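Local coordinates for metallo-beta-lactamase (PDB 4ZEJ), which probably hydrolyses beta-lactam antibiotics to substituted beta-amino acids with the help of zinc, as a class B metallo-beta-lactamase that confers antibiotic resistance, at residues P4-E9 against E56-W61; K10-I15 against A192-P197; L35-K40 against V145-S150. All coordinates share one frame; numbering follows the deposited sequence.

Interaction 1 of 3, residues P4-E9 against E56-W61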
# COMPACT_ATOMS: atom_id res chain seq x y z
N PRO A 4 18.66 5.96 -3.11
CA PRO A 4 18.14 7.33 -3.09
C PRO A 4 17.38 7.64 -1.81
O PRO A 4 16.94 6.71 -1.12
CB PRO A 4 17.18 7.37 -4.30
CG PRO A 4 17.62 6.24 -5.18
CD PRO A 4 18.12 5.18 -4.24
N GLU A 5 17.21 8.93 -1.53
CA GLU A 5 16.37 9.38 -0.42
C GLU A 5 14.90 9.23 -0.81
O GLU A 5 14.57 9.09 -1.98
CB GLU A 5 16.65 10.86 -0.09
CG GLU A 5 18.10 11.22 0.26
CD GLU A 5 18.58 10.68 1.59
OE1 GLU A 5 19.82 10.65 1.80
OE2 GLU A 5 17.76 10.28 2.45
N LEU A 6 14.01 9.28 0.18
CA LEU A 6 12.57 9.36 -0.06
C LEU A 6 12.25 10.61 -0.86
O LEU A 6 12.89 11.65 -0.66
CB LEU A 6 11.81 9.45 1.28
CG LEU A 6 10.27 9.53 1.19
CD1 LEU A 6 9.57 8.27 1.66
CD2 LEU A 6 9.76 10.71 1.99
N ARG A 7 11.26 10.53 -1.73
CA ARG A 7 10.66 11.74 -2.30
C ARG A 7 9.15 11.71 -2.19
O ARG A 7 8.55 10.65 -2.01
CB ARG A 7 11.14 11.98 -3.73
CG ARG A 7 10.75 10.89 -4.68
CD ARG A 7 11.24 11.23 -6.07
NE ARG A 7 10.65 10.36 -7.06
CZ ARG A 7 11.10 9.14 -7.39
NH1 ARG A 7 12.15 8.59 -6.78
NH2 ARG A 7 10.47 8.47 -8.34
N ILE A 8 8.56 12.90 -2.22
CA ILE A 8 7.12 13.07 -2.05
C ILE A 8 6.64 13.95 -3.18
O ILE A 8 7.16 15.05 -3.38
CB ILE A 8 6.76 13.70 -0.68
CG1 ILE A 8 7.33 12.85 0.47
CG2 ILE A 8 5.25 13.77 -0.51
CD1 ILE A 8 7.42 13.59 1.79
N GLU A 9 5.64 13.48 -3.93
CA GLU A 9 5.17 14.19 -5.12
C GLU A 9 3.64 14.21 -5.13
O GLU A 9 3.00 13.23 -4.73
CB GLU A 9 5.80 13.53 -6.37
CG GLU A 9 7.30 13.87 -6.50
CD GLU A 9 8.09 12.96 -7.43
OE1 GLU A 9 8.12 11.75 -7.19
OE2 GLU A 9 8.75 13.47 -8.37
N GLU A 56 11.07 8.44 8.99
CA GLU A 56 11.32 9.70 9.71
C GLU A 56 11.20 10.93 8.80
O GLU A 56 10.57 11.93 9.18
CB GLU A 56 12.68 9.67 10.40
CG GLU A 56 12.95 10.92 11.23
CD GLU A 56 14.07 10.80 12.26
OE1 GLU A 56 14.46 9.68 12.65
OE2 GLU A 56 14.53 11.86 12.72
N THR A 57 11.79 10.87 7.61
CA THR A 57 11.69 11.97 6.64
C THR A 57 10.25 12.31 6.29
O THR A 57 9.87 13.48 6.31
CB THR A 57 12.48 11.65 5.37
OG1 THR A 57 13.84 11.41 5.74
CG2 THR A 57 12.42 12.82 4.38
N LEU A 58 9.46 11.28 5.99
CA LEU A 58 8.06 11.43 5.66
C LEU A 58 7.27 12.07 6.80
O LEU A 58 6.49 13.01 6.57
CB LEU A 58 7.45 10.06 5.34
CG LEU A 58 5.96 10.05 4.98
CD1 LEU A 58 5.75 10.82 3.69
CD2 LEU A 58 5.42 8.63 4.89
N VAL A 59 7.46 11.57 8.02
CA VAL A 59 6.74 12.10 9.20
C VAL A 59 7.15 13.57 9.46
O VAL A 59 6.29 14.42 9.76
CB VAL A 59 6.96 11.19 10.43
CG1 VAL A 59 6.40 11.82 11.70
CG2 VAL A 59 6.29 9.83 10.21
N HIS A 60 8.43 13.87 9.32
CA HIS A 60 8.91 15.25 9.45
C HIS A 60 8.27 16.18 8.43
O HIS A 60 7.93 17.31 8.77
CB HIS A 60 10.44 15.31 9.33
CG HIS A 60 11.15 14.84 10.55
ND1 HIS A 60 12.43 15.25 10.87
CD2 HIS A 60 10.75 14.04 11.57
CE1 HIS A 60 12.79 14.70 12.01
NE2 HIS A 60 11.79 13.96 12.45
N TRP A 61 8.11 15.71 7.20
CA TRP A 61 7.47 16.50 6.15
C TRP A 61 6.01 16.81 6.50
O TRP A 61 5.56 17.95 6.34
CB TRP A 61 7.58 15.80 4.79
CG TRP A 61 6.90 16.52 3.64
CD1 TRP A 61 7.44 17.47 2.82
CD2 TRP A 61 5.55 16.33 3.18
NE1 TRP A 61 6.52 17.88 1.89
CE2 TRP A 61 5.35 17.20 2.08
CE3 TRP A 61 4.49 15.52 3.60
CZ2 TRP A 61 4.13 17.28 1.40
CZ3 TRP A 61 3.27 15.60 2.92
CH2 TRP A 61 3.11 16.47 1.82
O HOH W 1 15.02 10.21 3.34

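Interaction 2 of 3, residues K10-I15 against A192-P197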
# COMPACT_ATOMS: atom_id res chain seq x y z
N LYS A 10 3.04 15.32 -5.56
CA LYS A 10 1.58 15.44 -5.58
C LYS A 10 0.98 14.61 -6.71
O LYS A 10 1.46 14.68 -7.84
CB LYS A 10 1.17 16.90 -5.74
CG LYS A 10 -0.32 17.17 -5.54
CD LYS A 10 -0.58 18.66 -5.58
CE LYS A 10 -2.06 19.00 -5.59
NZ LYS A 10 -2.26 20.47 -5.74
N VAL A 11 -0.08 13.85 -6.42
CA VAL A 11 -0.87 13.13 -7.44
C VAL A 11 -2.03 14.02 -7.90
O VAL A 11 -2.24 14.24 -9.09
CB VAL A 11 -1.42 11.79 -6.89
CG1 VAL A 11 -2.26 11.07 -7.94
CG2 VAL A 11 -0.27 10.91 -6.41
N LYS A 12 -2.80 14.48 -6.92
CA LYS A 12 -3.87 15.45 -7.15
C LYS A 12 -4.13 16.16 -5.82
O LYS A 12 -3.44 15.88 -4.83
CB LYS A 12 -5.13 14.76 -7.68
CG LYS A 12 -5.80 13.75 -6.74
CD LYS A 12 -6.96 13.01 -7.41
CE LYS A 12 -8.14 13.91 -7.74
NZ LYS A 12 -9.31 13.14 -8.27
N GLU A 13 -5.11 17.07 -5.80
CA GLU A 13 -5.47 17.78 -4.58
C GLU A 13 -5.57 16.79 -3.41
O GLU A 13 -6.27 15.78 -3.50
CB GLU A 13 -6.79 18.54 -4.73
CG GLU A 13 -7.18 19.38 -3.50
CD GLU A 13 -8.55 20.03 -3.61
OE1 GLU A 13 -9.30 19.69 -4.54
OE2 GLU A 13 -8.88 20.88 -2.75
N ASN A 14 -4.85 17.10 -2.34
CA ASN A 14 -4.90 16.34 -1.08
C ASN A 14 -4.25 14.95 -1.10
O ASN A 14 -4.32 14.25 -0.10
CB ASN A 14 -6.35 16.26 -0.54
CG ASN A 14 -6.86 17.60 -0.05
OD1 ASN A 14 -6.11 18.37 0.54
ND2 ASN A 14 -8.14 17.87 -0.26
N ILE A 15 -3.61 14.57 -2.20
CA ILE A 15 -3.05 13.21 -2.34
C ILE A 15 -1.60 13.28 -2.80
O ILE A 15 -1.30 13.84 -3.86
CB ILE A 15 -3.86 12.33 -3.32
CG1 ILE A 15 -5.34 12.27 -2.91
CG2 ILE A 15 -3.24 10.93 -3.43
CD1 ILE A 15 -5.65 11.57 -1.61
N ALA A 192 -13.25 4.21 -10.15
CA ALA A 192 -11.84 4.58 -9.97
C ALA A 192 -11.31 5.31 -11.19
O ALA A 192 -11.43 4.81 -12.30
CB ALA A 192 -10.99 3.34 -9.69
N GLN A 193 -10.78 6.51 -10.96
CA GLN A 193 -10.15 7.32 -12.01
C GLN A 193 -8.63 7.12 -12.04
O GLN A 193 -8.01 7.26 -13.08
CB GLN A 193 -10.48 8.80 -11.82
CG GLN A 193 -11.96 9.11 -12.07
CD GLN A 193 -12.35 10.54 -11.72
OE1 GLN A 193 -11.50 11.40 -11.52
NE2 GLN A 193 -13.65 10.80 -11.68
N ILE A 194 -8.05 6.82 -10.88
CA ILE A 194 -6.62 6.62 -10.74
C ILE A 194 -6.43 5.35 -9.93
O ILE A 194 -7.09 5.14 -8.91
CB ILE A 194 -5.94 7.82 -10.03
CG1 ILE A 194 -6.09 9.10 -10.87
CG2 ILE A 194 -4.47 7.51 -9.71
CD1 ILE A 194 -5.67 10.38 -10.16
N VAL A 195 -5.52 4.50 -10.40
CA VAL A 195 -5.08 3.33 -9.67
C VAL A 195 -3.58 3.42 -9.45
O VAL A 195 -2.81 3.69 -10.38
CB VAL A 195 -5.43 2.03 -10.42
CG1 VAL A 195 -4.87 0.83 -9.67
CG2 VAL A 195 -6.94 1.92 -10.61
N ILE A 196 -3.18 3.19 -8.20
CA ILE A 196 -1.79 3.29 -7.79
C ILE A 196 -1.26 1.88 -7.43
O ILE A 196 -1.77 1.23 -6.52
CB ILE A 196 -1.64 4.32 -6.64
CG1 ILE A 196 -2.19 5.67 -7.16
CG2 ILE A 196 -0.18 4.40 -6.16
CD1 ILE A 196 -2.07 6.85 -6.27
N PRO A 197 -0.23 1.41 -8.17
CA PRO A 197 0.40 0.13 -7.83
C PRO A 197 1.41 0.29 -6.69
O PRO A 197 1.88 1.39 -6.42
CB PRO A 197 1.12 -0.25 -9.13
CG PRO A 197 1.55 1.06 -9.69
CD PRO A 197 0.45 2.04 -9.32

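Interaction 3 of 3, residues L35-K40 against V145-S150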
# COMPACT_ATOMS: atom_id res chain seq x y z
N LEU A 35 1.20 6.37 0.01
CA LEU A 35 0.51 7.67 -0.07
C LEU A 35 0.52 8.41 1.24
O LEU A 35 0.64 7.79 2.32
CB LEU A 35 -0.95 7.51 -0.48
CG LEU A 35 -1.35 6.86 -1.78
CD1 LEU A 35 -2.87 6.78 -1.89
CD2 LEU A 35 -0.73 7.63 -2.93
N VAL A 36 0.41 9.73 1.14
CA VAL A 36 -0.10 10.54 2.25
C VAL A 36 -1.43 11.12 1.77
O VAL A 36 -1.48 11.77 0.71
CB VAL A 36 0.84 11.70 2.64
CG1 VAL A 36 0.27 12.48 3.83
CG2 VAL A 36 2.24 11.18 2.98
N VAL A 37 -2.49 10.88 2.55
CA VAL A 37 -3.84 11.36 2.26
C VAL A 37 -4.11 12.52 3.22
O VAL A 37 -3.95 12.36 4.43
CB VAL A 37 -4.88 10.24 2.44
CG1 VAL A 37 -6.30 10.76 2.22
CG2 VAL A 37 -4.59 9.07 1.49
N ILE A 38 -4.51 13.66 2.67
CA ILE A 38 -4.82 14.86 3.45
C ILE A 38 -6.33 15.12 3.40
O ILE A 38 -6.98 14.95 2.36
CB ILE A 38 -4.08 16.10 2.91
CG1 ILE A 38 -2.57 15.85 2.78
CG2 ILE A 38 -4.33 17.32 3.79
CD1 ILE A 38 -1.84 15.54 4.06
N ASP A 39 -6.89 15.55 4.52
CA ASP A 39 -8.29 15.98 4.58
C ASP A 39 -8.46 16.90 5.78
O ASP A 39 -8.17 16.49 6.90
CB ASP A 39 -9.22 14.77 4.70
CG ASP A 39 -10.66 15.11 4.40
OD1 ASP A 39 -10.97 15.43 3.23
OD2 ASP A 39 -11.51 15.05 5.33
N LYS A 40 -8.89 18.13 5.54
CA LYS A 40 -9.23 19.08 6.61
C LYS A 40 -8.13 19.17 7.69
O LYS A 40 -8.41 18.99 8.88
CB LYS A 40 -10.56 18.66 7.25
CG LYS A 40 -11.72 18.51 6.28
CD LYS A 40 -13.01 18.17 7.03
CE LYS A 40 -14.10 17.69 6.09
NZ LYS A 40 -14.72 18.80 5.31
N VAL A 145 -7.02 -0.00 -0.88
CA VAL A 145 -7.48 1.19 -0.17
C VAL A 145 -8.16 2.09 -1.19
O VAL A 145 -7.54 2.50 -2.18
CB VAL A 145 -6.32 1.92 0.57
CG1 VAL A 145 -6.77 3.25 1.17
CG2 VAL A 145 -5.76 1.03 1.64
N TRP A 146 -9.44 2.37 -0.94
CA TRP A 146 -10.27 3.21 -1.79
C TRP A 146 -10.45 4.54 -1.09
O TRP A 146 -10.72 4.60 0.13
CB TRP A 146 -11.62 2.53 -2.05
CG TRP A 146 -12.66 3.36 -2.76
CD1 TRP A 146 -13.86 3.74 -2.26
CD2 TRP A 146 -12.61 3.87 -4.11
NE1 TRP A 146 -14.57 4.47 -3.19
CE2 TRP A 146 -13.82 4.56 -4.34
CE3 TRP A 146 -11.66 3.81 -5.13
CZ2 TRP A 146 -14.11 5.19 -5.56
CZ3 TRP A 146 -11.94 4.44 -6.35
CH2 TRP A 146 -13.16 5.11 -6.55
N LEU A 147 -10.28 5.61 -1.88
CA LEU A 147 -10.42 6.97 -1.41
C LEU A 147 -11.62 7.57 -2.14
O LEU A 147 -11.47 8.14 -3.22
CB LEU A 147 -9.13 7.75 -1.68
CG LEU A 147 -7.87 7.08 -1.10
CD1 LEU A 147 -6.63 7.87 -1.47
CD2 LEU A 147 -7.94 6.90 0.40
N PRO A 148 -12.83 7.41 -1.56
CA PRO A 148 -14.05 7.82 -2.28
C PRO A 148 -14.10 9.29 -2.70
O PRO A 148 -14.67 9.60 -3.74
CB PRO A 148 -15.19 7.49 -1.30
CG PRO A 148 -14.55 7.19 0.00
CD PRO A 148 -13.15 6.74 -0.29
N LYS A 149 -13.50 10.17 -1.90
CA LYS A 149 -13.47 11.60 -2.20
C LYS A 149 -12.58 11.93 -3.40
O LYS A 149 -12.89 12.85 -4.16
CB LYS A 149 -12.99 12.40 -0.98
CG LYS A 149 -13.91 12.28 0.23
CD LYS A 149 -13.41 13.06 1.43
CE LYS A 149 -13.66 14.54 1.33
NZ LYS A 149 -13.72 15.16 2.68
N SER A 150 -11.50 11.16 -3.57
CA SER A 150 -10.53 11.38 -4.64
C SER A 150 -10.71 10.46 -5.86
O SER A 150 -10.10 10.71 -6.90
CB SER A 150 -9.12 11.17 -4.09
OG SER A 150 -8.91 12.01 -2.97

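Interaction 1 of 3, residues P4-E9 against E56-W61
In Ile8 the CG1 branch lies anti to the carbonyl carbon (chi1 -56°) and CD1 continues outward from it in an extended arm, while Trp61 sets its CG anti to the backbone N (chi1 178°), so that the two side chains meet end to end. The methyl CD1 of Ile8 comes down over one face of the indole, nearest to Trp61 CG at 3.5 Å. It sits 3.8 Å from the centroid of the five-membered ring and 25° off the ring normal, a CH-pi contact. The other branch, Ile8 CG2, follows the far end of the six-membered ring more loosely. A beta-branched residue suits this place because its two arms can cover the ring along its length. Leu58 crosses Ile8 at about a right angle and brings its CD1 to 3.8 Å from Ile8 CD1. These contacts lay helix 52-64 against the edge strand 7-12 of the seven-stranded sheet, one layer of the alpha-beta/beta-alpha sandwich of metallo-beta-lactamases. From strand 15-24, Phe16 meets the Trp61 ring edge-to-face and also touches Ile8. Before the strand begins, Leu6 sends CD2 onto the helix backbone and side chains, 4.1 Å from Leu58 CB. Thr57 is exposed and plays two parts: its CG2 borders Leu6 CD2, while its hydroxyl is hydrogen-bonded to the carbonyl of Arg53 and also to a water, 2.9 Å from Thr57 OG1. That water donates to Glu5 OE2, and Glu5 also forms a salt bridge with Arg53.

Interaction 2 of 3, residues K10-I15 against A192-P197
Ile194 CD1 is the point where three side chains converge, for this single methyl touches both Val11 and Lys12. Val11 offers CG1, 4.1 Å from Ile194 CD1, and the two side chains pass alongside one another, pointing opposite ways. Lys12 lays its CD against the same methyl, 4.0 Å from Ile194 CD1. The second branch of Val11 serves a second isoleucine: Val11 CG2 lies at 4.4 Å from Ile196 CD1, a looser touch. Branched aliphatic side chains suit this gap, about the usual spacing of packed sheets, since the strand axes stay 10.4 Å apart at closest approach and run at 149° to each other, roughly antiparallel. Lys12 holds its CG in the crowded position between backbone N and carbonyl carbon (chi1 64°) and bends again at chi3. CD can therefore rest on Ile194 while NZ hydrogen-bonds to the carbonyl of Ser150. Behind these contacts, the backbone explains why two successive residues face the same partner. Val11 N donates to Ile15 O at 2.8 Å and Lys12 N adds a weak bond to that same oxygen; Val11 and Lys12 together face Ile15, a classic beta bulge. A type II turn from Lys12 to Ile15, closed by Ile15 N and Lys12 O at 2.9 Å, then reverses the chain into strand 15-24. Farther out, Ile202 touches both Val11 and Ile196, and Ile152 lies against Lys12 and Ile194. The whole is face-to-face packing of edge strands from the two sheets that form the core of the metallo-beta-lactamase sandwich.

Interaction 3 of 3, residues L35-K40 against V145-S150
Lys149 leaves its backbone with CG anti to the carbonyl carbon (chi1 -62°), runs straight through chi2, and turns at chi3 (77°) toward strand 30-39. From CD onward it meets Asp39: Lys149 CD lies 3.8 Å from Asp39 OD1, and CE comes closer still. At the tip, Lys149 NZ donates to Asp39 OD1 at 2.8 Å, using the syn lone pair of that oxygen, the side on which OD2 lies. The carboxylate, with its CG anti to the backbone N, crosses the lysine chain at about a right angle, and this salt bridge pairs opposite charges at the margin of the interface. A long, flexible lysine suits a site where the chain has just left its strand and must still reach across to the facing one. Lys40 brings a second positive charge, its NZ 4.6 Å from Lys149 NZ; the carboxylate of Asp39 would be expected to ease this repulsion. Leu128 touches both Asp39 and Lys149. Deeper in, the contact turns wholly apolar. Leu147 reaches tip to tip toward Leu35 and Val37, its CD1 lying 3.9 Å from Leu35 CD1 and 3.8 Å from Val37 CG2. Its other methyl, CD2, rests against Val37 CG2 too, so the branched end of the leucine uses both arms. Ile15 of strand 15-24 touches Val37 and Leu147, extending this buried cluster. Such aliphatic packing between strands 30-39 and 144-147, members of two different sheets, is the beta-sandwich core of the metallo-beta-lactamase fold.

How the interactions relate
Strand 7-12 joins interactions 1 and 2, whose first segments follow directly on one another although their centres lie 18 Å apart. This one edge strand packs on helix 52-64 near its start and on strand 194-197 of the opposing sheet near its end. Interactions 2 and 3 join the same two sheets with centres 8 Å apart, linked by a probable Asn14 O to Ile38 N hydrogen bond; interaction 3 is nested within the loop closed by interaction 2. The segments of interaction 1 alternate along the chain with those of both others; its centre is also 18 Å from interaction 3, where Leu58 packs on Val36. The contacts join sequence-distant parts of the sandwich that carries the zinc site.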